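Local coordinates for protein EscN (Escherichia coli O127:H6, PDB 2OBL) that belongs to the type III secretion branch of the ATP synthase alpha/beta family and has the fold of P-loop nucleotide-binding proteins, at residues A[13-18]-A[127-132]; A[68-73]-A[214-219]; A[99-104]-A[160-165]. The protein carries 1 engineered substitution. All coordinates share one frame; numbering follows the deposited sequence. Where two conformers were deposited one is given.

Contact 1: residues A[13-18]-A[127-132]; sequences GRLIDG and CVLVVT
Ile-16 is gripped through both of its backbone polar atoms by strand 127-132. Its N donates to Leu-129 O at 2.8 Å. Its O accepts from Val-131 N at 2.9 Å. The Val-130 CA-H also points at Ile-16 O. Toward the start of the pair, Leu-129 N donates to Arg-14 O at 3.1 Å, and Gly-13 N to Cys-127 O at 2.7 Å. The remaining polar groups look outward: Leu-15 N bonds to Glu-24 OE1, Gly-18 N to Glu-140 OE2, and Asp-17 OD2 forms a salt bridge with Arg-21. The other edge of strand 127-132 bonds to strand 99-105 through Val-128 and Val-130.

Apolar groups fill both faces. Leu-15 CD2 lies 3.7 Å from Leu-129 CB and 3.8 Å from Val-131 CG2, on the face packed against helix 109-116. On the other face, Ile-16 CG1 is anti to its carbonyl carbon (chi1 -65°), beside the backbone N, where it meets Val-128 CG1 at 4.1 Å. Val-128 and Val-130 also touch helix 138-156. This is the alternating bonding of a parallel beta pair, here a short strand added beside the core sheet of a P-loop fold.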
loop_
_atom_site.group_PDB
_atom_site.type_symbol
_atom_site.label_atom_id
_atom_site.label_comp_id
_atom_site.label_asym_id
_atom_site.label_seq_id
_atom_site.Cartn_x
_atom_site.Cartn_y
_atom_site.Cartn_z
ATOM N N GLY A 13 -19.186 -1.536 5.101
ATOM C CA GLY A 13 -19.201 -2.250 6.369
ATOM C C GLY A 13 -19.355 -3.749 6.205
ATOM O O GLY A 13 -19.461 -4.476 7.190
ATOM N N ARG A 14 -19.341 -4.229 4.968
ATOM C CA ARG A 14 -19.648 -5.637 4.707
ATOM C C ARG A 14 -18.475 -6.490 4.241
ATOM O O ARG A 14 -17.570 -6.009 3.562
ATOM C CB ARG A 14 -20.788 -5.763 3.702
ATOM C CG ARG A 14 -22.092 -5.178 4.210
ATOM C CD ARG A 14 -23.279 -5.831 3.544
ATOM N NE ARG A 14 -24.444 -5.807 4.426
ATOM C CZ ARG A 14 -24.907 -6.866 5.081
ATOM N NH1 ARG A 14 -24.325 -8.062 4.947
ATOM N NH2 ARG A 14 -25.961 -6.732 5.864
ATOM N N LEU A 15 -18.527 -7.770 4.594
ATOM C CA LEU A 15 -17.597 -8.764 4.063
ATOM C C LEU A 15 -18.221 -9.375 2.824
ATOM O O LEU A 15 -19.344 -9.881 2.863
ATOM C CB LEU A 15 -17.351 -9.876 5.082
ATOM C CG LEU A 15 -16.498 -9.522 6.286
ATOM C CD1 LEU A 15 -16.744 -10.540 7.394
ATOM C CD2 LEU A 15 -15.060 -9.519 5.867
ATOM N N ILE A 16 -17.459 -9.352 1.743
ATOM C CA ILE A 16 -17.934 -9.666 0.418
ATOM C C ILE A 16 -16.973 -10.696 -0.152
ATOM O O ILE A 16 -15.764 -10.569 0.061
ATOM C CB ILE A 16 -17.802 -8.367 -0.429
ATOM C CG1 ILE A 16 -18.733 -7.278 0.117
ATOM C CG2 ILE A 16 -18.008 -8.627 -1.871
ATOM C CD1 ILE A 16 -20.145 -7.659 0.101
ATOM N N ASP A 17 -17.476 -11.694 -0.883
ATOM C CA ASP A 17 -16.587 -12.702 -1.492
ATOM C C ASP A 17 -15.943 -12.224 -2.786
ATOM O O ASP A 17 -16.091 -11.063 -3.160
ATOM C CB ASP A 17 -17.255 -14.081 -1.664
ATOM C CG ASP A 17 -18.292 -14.133 -2.785
ATOM O OD1 ASP A 17 -18.384 -13.200 -3.601
ATOM O OD2 ASP A 17 -19.033 -15.148 -2.849
ATOM N N GLY A 18 -15.218 -13.121 -3.451
ATOM C CA GLY A 18 -14.423 -12.757 -4.640
ATOM C C GLY A 18 -15.233 -12.268 -5.830
ATOM O O GLY A 18 -14.713 -11.566 -6.701
ATOM N N CYS A 127 -15.377 0.858 5.101
ATOM C CA CYS A 127 -14.679 -0.185 4.351
ATOM C C CYS A 127 -15.622 -1.115 3.602
ATOM O O CYS A 127 -16.699 -1.470 4.089
ATOM C CB CYS A 127 -13.834 -1.054 5.296
ATOM S SG CYS A 127 -12.342 -0.293 5.971
ATOM N N VAL A 128 -15.197 -1.521 2.415
ATOM C CA VAL A 128 -15.746 -2.714 1.782
ATOM C C VAL A 128 -14.654 -3.776 1.815
ATOM O O VAL A 128 -13.524 -3.535 1.381
ATOM C CB VAL A 128 -16.184 -2.452 0.324
ATOM C CG1 VAL A 128 -16.859 -3.699 -0.241
ATOM C CG2 VAL A 128 -17.134 -1.264 0.256
ATOM N N LEU A 129 -14.975 -4.942 2.365
ATOM C CA LEU A 129 -13.970 -5.972 2.612
ATOM C C LEU A 129 -14.162 -7.140 1.654
ATOM O O LEU A 129 -15.024 -7.991 1.881
ATOM C CB LEU A 129 -14.093 -6.464 4.057
ATOM C CG LEU A 129 -14.041 -5.363 5.119
ATOM C CD1 LEU A 129 -14.476 -5.904 6.478
ATOM C CD2 LEU A 129 -12.646 -4.799 5.205
ATOM N N VAL A 130 -13.386 -7.159 0.568
ATOM C CA VAL A 130 -13.430 -8.260 -0.380
ATOM C C VAL A 130 -12.436 -9.317 0.095
ATOM O O VAL A 130 -11.226 -9.093 0.114
ATOM C CB VAL A 130 -13.076 -7.808 -1.805
ATOM C CG1 VAL A 130 -13.110 -9.015 -2.765
ATOM C CG2 VAL A 130 -14.025 -6.694 -2.264
ATOM N N VAL A 131 -12.955 -10.458 0.531
ATOM C CA VAL A 131 -12.096 -11.467 1.139
ATOM C C VAL A 131 -12.213 -12.796 0.425
ATOM O O VAL A 131 -13.316 -13.345 0.273
ATOM C CB VAL A 131 -12.452 -11.668 2.625
ATOM C CG1 VAL A 131 -11.599 -12.793 3.243
ATOM C CG2 VAL A 131 -12.322 -10.352 3.387
ATOM N N THR A 132 -11.070 -13.322 -0.019
ATOM C CA THR A 132 -11.022 -14.655 -0.615
ATOM C C THR A 132 -9.824 -15.413 -0.075
ATOM O O THR A 132 -8.682 -15.145 -0.470
ATOM C CB THR A 132 -10.959 -14.610 -2.163
ATOM O OG1 THR A 132 -9.852 -13.799 -2.590
ATOM C CG2 THR A 132 -12.246 -14.033 -2.720
#

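Contact 2: residues A[68-73]-A[214-219]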
loop_
_atom_site.group_PDB
_atom_site.type_symbol
_atom_site.label_atom_id
_atom_site.label_comp_id
_atom_site.label_asym_id
_atom_site.label_seq_id
_atom_site.Cartn_x
_atom_site.Cartn_y
_atom_site.Cartn_z
ATOM N N CYS A 68 2.827 10.425 -0.501
ATOM C CA CYS A 68 1.948 9.849 -1.516
ATOM C C CYS A 68 1.070 10.936 -2.105
ATOM O O CYS A 68 0.878 11.977 -1.489
ATOM C CB CYS A 68 1.038 8.787 -0.911
ATOM S SG CYS A 68 1.874 7.354 -0.258
ATOM N N GLY A 69 0.512 10.668 -3.283
ATOM C CA GLY A 69 -0.379 11.607 -3.942
ATOM C C GLY A 69 -1.734 11.010 -4.269
ATOM O O GLY A 69 -1.861 9.801 -4.449
ATOM N N ILE A 70 -2.753 11.858 -4.340
ATOM C CA ILE A 70 -4.096 11.389 -4.696
ATOM C C ILE A 70 -4.094 10.823 -6.113
ATOM O O ILE A 70 -3.714 11.517 -7.078
ATOM C CB ILE A 70 -5.154 12.498 -4.547
ATOM C CG1 ILE A 70 -5.220 12.979 -3.090
ATOM C CG2 ILE A 70 -6.514 12.011 -4.995
ATOM C CD1 ILE A 70 -6.265 14.085 -2.855
ATOM N N GLY A 71 -4.486 9.555 -6.221
ATOM C CA GLY A 71 -4.550 8.838 -7.495
ATOM C C GLY A 71 -3.286 8.053 -7.838
ATOM O O GLY A 71 -3.181 7.470 -8.907
ATOM N N GLN A 72 -2.317 8.051 -6.927
ATOM C CA GLN A 72 -1.086 7.295 -7.100
ATOM C C GLN A 72 -1.354 5.799 -7.026
ATOM O O GLN A 72 -2.287 5.368 -6.338
ATOM C CB GLN A 72 -0.111 7.668 -5.986
ATOM C CG GLN A 72 1.330 7.362 -6.269
ATOM C CD GLN A 72 2.230 7.731 -5.114
ATOM O OE1 GLN A 72 1.750 8.108 -4.044
ATOM N NE2 GLN A 72 3.540 7.584 -5.302
ATOM N N ARG A 73 -0.539 5.029 -7.756
ATOM C CA ARG A 73 -0.415 3.582 -7.557
ATOM C C ARG A 73 0.865 3.310 -6.777
ATOM O O ARG A 73 1.958 3.676 -7.221
ATOM C CB ARG A 73 -0.378 2.830 -8.890
ATOM C CG ARG A 73 -1.724 2.790 -9.637
ATOM C CD ARG A 73 -1.947 4.053 -10.428
ATOM N NE ARG A 73 -0.743 4.383 -11.192
ATOM C CZ ARG A 73 -0.460 3.904 -12.400
ATOM N NH1 ARG A 73 -1.320 3.103 -13.026
ATOM N NH2 ARG A 73 0.674 4.251 -12.996
ATOM N N SER A 214 -11.618 9.961 -6.555
ATOM C CA SER A 214 -10.355 9.430 -7.010
ATOM C C SER A 214 -10.195 8.035 -6.450
ATOM O O SER A 214 -10.917 7.642 -5.524
ATOM C CB SER A 214 -9.209 10.283 -6.480
ATOM O OG SER A 214 -9.242 10.312 -5.064
ATOM N N ILE A 215 -9.248 7.297 -7.019
ATOM C CA ILE A 215 -8.817 6.026 -6.459
ATOM C C ILE A 215 -7.308 6.089 -6.338
ATOM O O ILE A 215 -6.584 6.233 -7.338
ATOM C CB ILE A 215 -9.184 4.814 -7.355
ATOM C CG1 ILE A 215 -10.701 4.714 -7.562
ATOM C CG2 ILE A 215 -8.619 3.524 -6.772
ATOM C CD1 ILE A 215 -11.084 3.590 -8.491
ATOM N N THR A 216 -6.848 6.009 -5.101
ATOM C CA THR A 216 -5.438 5.866 -4.803
ATOM C C THR A 216 -5.313 4.428 -4.389
ATOM O O THR A 216 -6.135 3.930 -3.596
ATOM C CB THR A 216 -5.028 6.784 -3.638
ATOM O OG1 THR A 216 -5.400 8.128 -3.950
ATOM C CG2 THR A 216 -3.520 6.709 -3.390
ATOM N N ALA A 217 -4.315 3.734 -4.927
ATOM C CA ALA A 217 -4.271 2.301 -4.733
ATOM C C ALA A 217 -2.944 1.871 -4.141
ATOM O O ALA A 217 -1.901 2.382 -4.526
ATOM C CB ALA A 217 -4.538 1.586 -6.046
ATOM N N ILE A 218 -3.010 0.941 -3.195
ATOM C CA ILE A 218 -1.820 0.339 -2.618
ATOM C C ILE A 218 -1.879 -1.146 -2.897
ATOM O O ILE A 218 -2.859 -1.803 -2.536
ATOM C CB ILE A 218 -1.800 0.563 -1.109
ATOM C CG1 ILE A 218 -1.546 2.039 -0.795
ATOM C CG2 ILE A 218 -0.760 -0.311 -0.435
ATOM C CD1 ILE A 218 -1.740 2.361 0.708
ATOM N N TYR A 219 -0.826 -1.662 -3.529
ATOM C CA TYR A 219 -0.718 -3.083 -3.885
ATOM C C TYR A 219 0.440 -3.704 -3.126
ATOM O O TYR A 219 1.567 -3.196 -3.198
ATOM C CB TYR A 219 -0.462 -3.222 -5.395
ATOM C CG TYR A 219 -1.504 -2.552 -6.248
ATOM C CD1 TYR A 219 -2.670 -3.228 -6.605
ATOM C CD2 TYR A 219 -1.336 -1.231 -6.684
ATOM C CE1 TYR A 219 -3.644 -2.620 -7.380
ATOM C CE2 TYR A 219 -2.311 -0.602 -7.457
ATOM C CZ TYR A 219 -3.457 -1.308 -7.806
ATOM O OH TYR A 219 -4.410 -0.695 -8.562
#
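A type II beta turn, Gly-69 to Gln-72, meets strand 214-219 where Gly-71 N donates to Thr-216 OG1. The bond is 2.8 Å long and nearly straight, 174° at the hydrogen. Thr-216 OG1 lies anti to its own carbonyl carbon (chi1 -55°), which turns it to the Gly-71 N-H. The methyl CG2 of the same residue goes to the other side of the branch, 3.5 Å from Gln-72 O and 3.7 Å from Gly-69 O. Gly-71 has a positive phi of 93°, as suits the third position of this turn. Its CA-H points at Ile-215 O. The turn is closed by Gln-72 N bonding to Gly-69 O. Gln-72 OE1 adds a bond from Gly-69 N, with the donor well above the amide plane.

Ile-70 CG2 packs on Ser-214, 3.5 Å from its CB. Ser-214 OG is hydrogen-bonded to Asn-161 OD1. Past the turn, Ala-217 N donates to Gln-72 O at 3.0 Å. Arg-73 then pairs with Ala-217. Its CG reaches the edge of the Tyr-219 ring, 4.1 Å from CE2, and the guanidinium forms a salt bridge with Asp-241 and a bond to Leu-204 O. A turn thus passes into the parallel strand 73-78, which in this fold leads to the probable P-loop.

Contact 3: residues A[99-104]-A[160-165]; sequences IIVLAL and KNVLLM
Leu-163 O receives Val-101 N at 2.8 Å, and the CA-H of Ile-100 points at the same oxygen, its carbon 3.3 Å away. Met-165 O is held in the same way, by Ala-103 N at 2.9 Å and by the CA-H of Leu-102. In the other direction Leu-163 N donates to Ile-99 O, and Met-165 N to Val-101 O at 2.8 Å. Four backbone bonds therefore alternate between the strands, and each acceptor oxygen also meets a CA-H of the facing strand. Asn-161 N is bonded to Asp-98 OD2, just ahead of strand 99-105.

The two strands are parallel neighbours in the core sheet of the P-loop fold, with their axes 18° apart. Strand 127-132 lies on the other side of strand 99-105. Helix 138-156 links strand 127-132 to strand 161-167, in a beta-alpha-beta crossover that skips over strand 99-105.

The face toward that helix carries Ile-99, Val-101, Val-162 and Leu-164. The two methyls of Val-101 meet different residues of the neighbouring strand: its CG2 is 4.1 Å from Val-162 CG1, and its CG1 is 4.0 Å from Leu-164 CD1. At the start of the pair, Ile-99 CG1 rests on the aliphatic CG of Lys-160 at 3.8 Å. The Lys-160 chain bends at chi2 (-64°), which turns CD aside from an extended course.

The opposite face carries Ile-100, Leu-102, Leu-163 and Met-165. Leu-102 and Met-165 lie side by side and point the same way. CD2 of Leu-102 is 3.6 Å from Met-165 SD and also touches Met-165 CB. Met-165 CG, anti to the backbone N (chi1 175°), lies against Leu-102 CD2. The Met-165 side chain also packs on Leu-88, Ile-91 and Cys-92 of helix 84-94, while Leu-102 touches Phe-115 of helix 109-116.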
loop_
_atom_site.group_PDB
_atom_site.type_symbol
_atom_site.label_atom_id
_atom_site.label_comp_id
_atom_site.label_asym_id
_atom_site.label_seq_id
_atom_site.Cartn_x
_atom_site.Cartn_y
_atom_site.Cartn_z
ATOM N N ILE A 99 -13.559 6.371 1.622
ATOM C CA ILE A 99 -13.965 4.974 1.499
ATOM C C ILE A 99 -12.728 4.123 1.268
ATOM O O ILE A 99 -11.867 4.489 0.477
ATOM C CB ILE A 99 -14.864 4.787 0.263
ATOM C CG1 ILE A 99 -16.107 5.685 0.343
ATOM C CG2 ILE A 99 -15.247 3.318 0.083
ATOM C CD1 ILE A 99 -17.169 5.161 1.268
ATOM N N ILE A 100 -12.651 2.988 1.950
ATOM C CA ILE A 100 -11.562 2.042 1.737
ATOM C C ILE A 100 -12.135 0.756 1.167
ATOM O O ILE A 100 -13.081 0.186 1.714
ATOM C CB ILE A 100 -10.800 1.715 3.049
ATOM C CG1 ILE A 100 -10.260 2.993 3.695
ATOM C CG2 ILE A 100 -9.649 0.756 2.763
ATOM C CD1 ILE A 100 -9.831 2.783 5.136
ATOM N N VAL A 101 -11.575 0.314 0.045
ATOM C CA VAL A 101 -11.931 -0.971 -0.498
ATOM C C VAL A 101 -10.718 -1.870 -0.354
ATOM O O VAL A 101 -9.672 -1.605 -0.944
ATOM C CB VAL A 101 -12.367 -0.871 -1.971
ATOM C CG1 VAL A 101 -12.693 -2.240 -2.532
ATOM C CG2 VAL A 101 -13.555 0.083 -2.103
ATOM N N LEU A 102 -10.878 -2.922 0.440
ATOM C CA LEU A 102 -9.812 -3.867 0.729
ATOM C C LEU A 102 -10.039 -5.151 -0.044
ATOM O O LEU A 102 -11.172 -5.642 -0.140
ATOM C CB LEU A 102 -9.783 -4.173 2.226
ATOM C CG LEU A 102 -8.969 -3.239 3.113
ATOM C CD1 LEU A 102 -9.435 -3.302 4.548
ATOM C CD2 LEU A 102 -7.494 -3.629 3.035
ATOM N N ALA A 103 -8.967 -5.670 -0.631
ATOM C CA ALA A 103 -8.992 -6.979 -1.225
ATOM C C ALA A 103 -7.978 -7.800 -0.464
ATOM O O ALA A 103 -6.760 -7.531 -0.528
ATOM C CB ALA A 103 -8.652 -6.926 -2.699
ATOM N N LEU A 104 -8.479 -8.763 0.303
ATOM C CA LEU A 104 -7.623 -9.659 1.075
ATOM C C LEU A 104 -7.632 -11.028 0.412
ATOM O O LEU A 104 -8.600 -11.796 0.532
ATOM C CB LEU A 104 -8.115 -9.752 2.517
ATOM C CG LEU A 104 -8.287 -8.422 3.259
ATOM C CD1 LEU A 104 -8.780 -8.667 4.675
ATOM C CD2 LEU A 104 -6.975 -7.669 3.270
ATOM N N LYS A 160 -16.329 10.136 -4.088
ATOM C CA LYS A 160 -15.540 9.778 -2.914
ATOM C C LYS A 160 -14.062 9.664 -3.263
ATOM O O LYS A 160 -13.707 9.221 -4.350
ATOM C CB LYS A 160 -16.012 8.441 -2.328
ATOM C CG LYS A 160 -17.506 8.383 -1.998
ATOM C CD LYS A 160 -17.876 9.364 -0.900
ATOM C CE LYS A 160 -19.347 9.231 -0.518
ATOM N NZ LYS A 160 -19.731 10.269 0.482
ATOM N N ASN A 161 -13.204 10.085 -2.344
ATOM C CA ASN A 161 -11.798 9.776 -2.477
ATOM C C ASN A 161 -11.572 8.403 -1.890
ATOM O O ASN A 161 -11.655 8.213 -0.671
ATOM C CB ASN A 161 -10.918 10.828 -1.816
ATOM C CG ASN A 161 -10.690 12.031 -2.715
ATOM O OD1 ASN A 161 -10.847 11.952 -3.943
ATOM N ND2 ASN A 161 -10.316 13.156 -2.113
ATOM N N VAL A 162 -11.317 7.448 -2.779
ATOM C CA VAL A 162 -11.261 6.038 -2.415
ATOM C C VAL A 162 -9.816 5.557 -2.240
ATOM O O VAL A 162 -8.936 5.922 -3.007
ATOM C CB VAL A 162 -11.949 5.179 -3.488
ATOM C CG1 VAL A 162 -11.915 3.697 -3.109
ATOM C CG2 VAL A 162 -13.398 5.656 -3.718
ATOM N N LEU A 163 -9.584 4.760 -1.211
ATOM C CA LEU A 163 -8.324 4.019 -1.090
ATOM C C LEU A 163 -8.596 2.561 -1.419
ATOM O O LEU A 163 -9.361 1.893 -0.720
ATOM C CB LEU A 163 -7.741 4.137 0.321
ATOM C CG LEU A 163 -6.539 3.232 0.617
ATOM C CD1 LEU A 163 -5.399 3.509 -0.350
ATOM C CD2 LEU A 163 -6.059 3.347 2.075
ATOM N N LEU A 164 -7.992 2.081 -2.502
ATOM C CA LEU A 164 -8.054 0.662 -2.852
ATOM C C LEU A 164 -6.794 0.004 -2.303
ATOM O O LEU A 164 -5.679 0.424 -2.617
ATOM C CB LEU A 164 -8.094 0.494 -4.369
ATOM C CG LEU A 164 -7.971 -0.936 -4.915
ATOM C CD1 LEU A 164 -9.159 -1.809 -4.447
ATOM C CD2 LEU A 164 -7.909 -0.879 -6.440
ATOM N N MET A 165 -6.962 -1.016 -1.472
ATOM C CA MET A 165 -5.803 -1.652 -0.868
ATOM C C MET A 165 -5.860 -3.151 -1.127
ATOM O O MET A 165 -6.765 -3.840 -0.649
ATOM C CB MET A 165 -5.728 -1.349 0.640
ATOM C CG MET A 165 -4.599 -2.101 1.347
ATOM S SD MET A 165 -4.434 -1.795 3.138
ATOM C CE MET A 165 -3.848 -0.112 3.187
#

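Overall arrangement
All three contacts lie in one branched sheet. Part of its strand order is 15-16, 127-132, 99-105, 161-167, 214-222, 73-78, 242-245. Contact 1 joins the first two, and contact 3 joins 99-105 to 161-167. Contact 2 joins 214-222 to the turn and the first residue of strand 73-78. Centres of contacts 1 and 3 are about 11 Å apart, of 2 and 3 about 10 Å, of 1 and 2 about 20 Å. Contact 3 touches both others through probable backbone hydrogen bonds, and contact 2 also through side chains; contacts 1 and 2 do not touch. Along the chain, contact 1 alternates with both others, while contact 3 is nested inside contact 2. Distant parts of the sequence thus build one continuous core, with helix 138-156 packing against all three contacts.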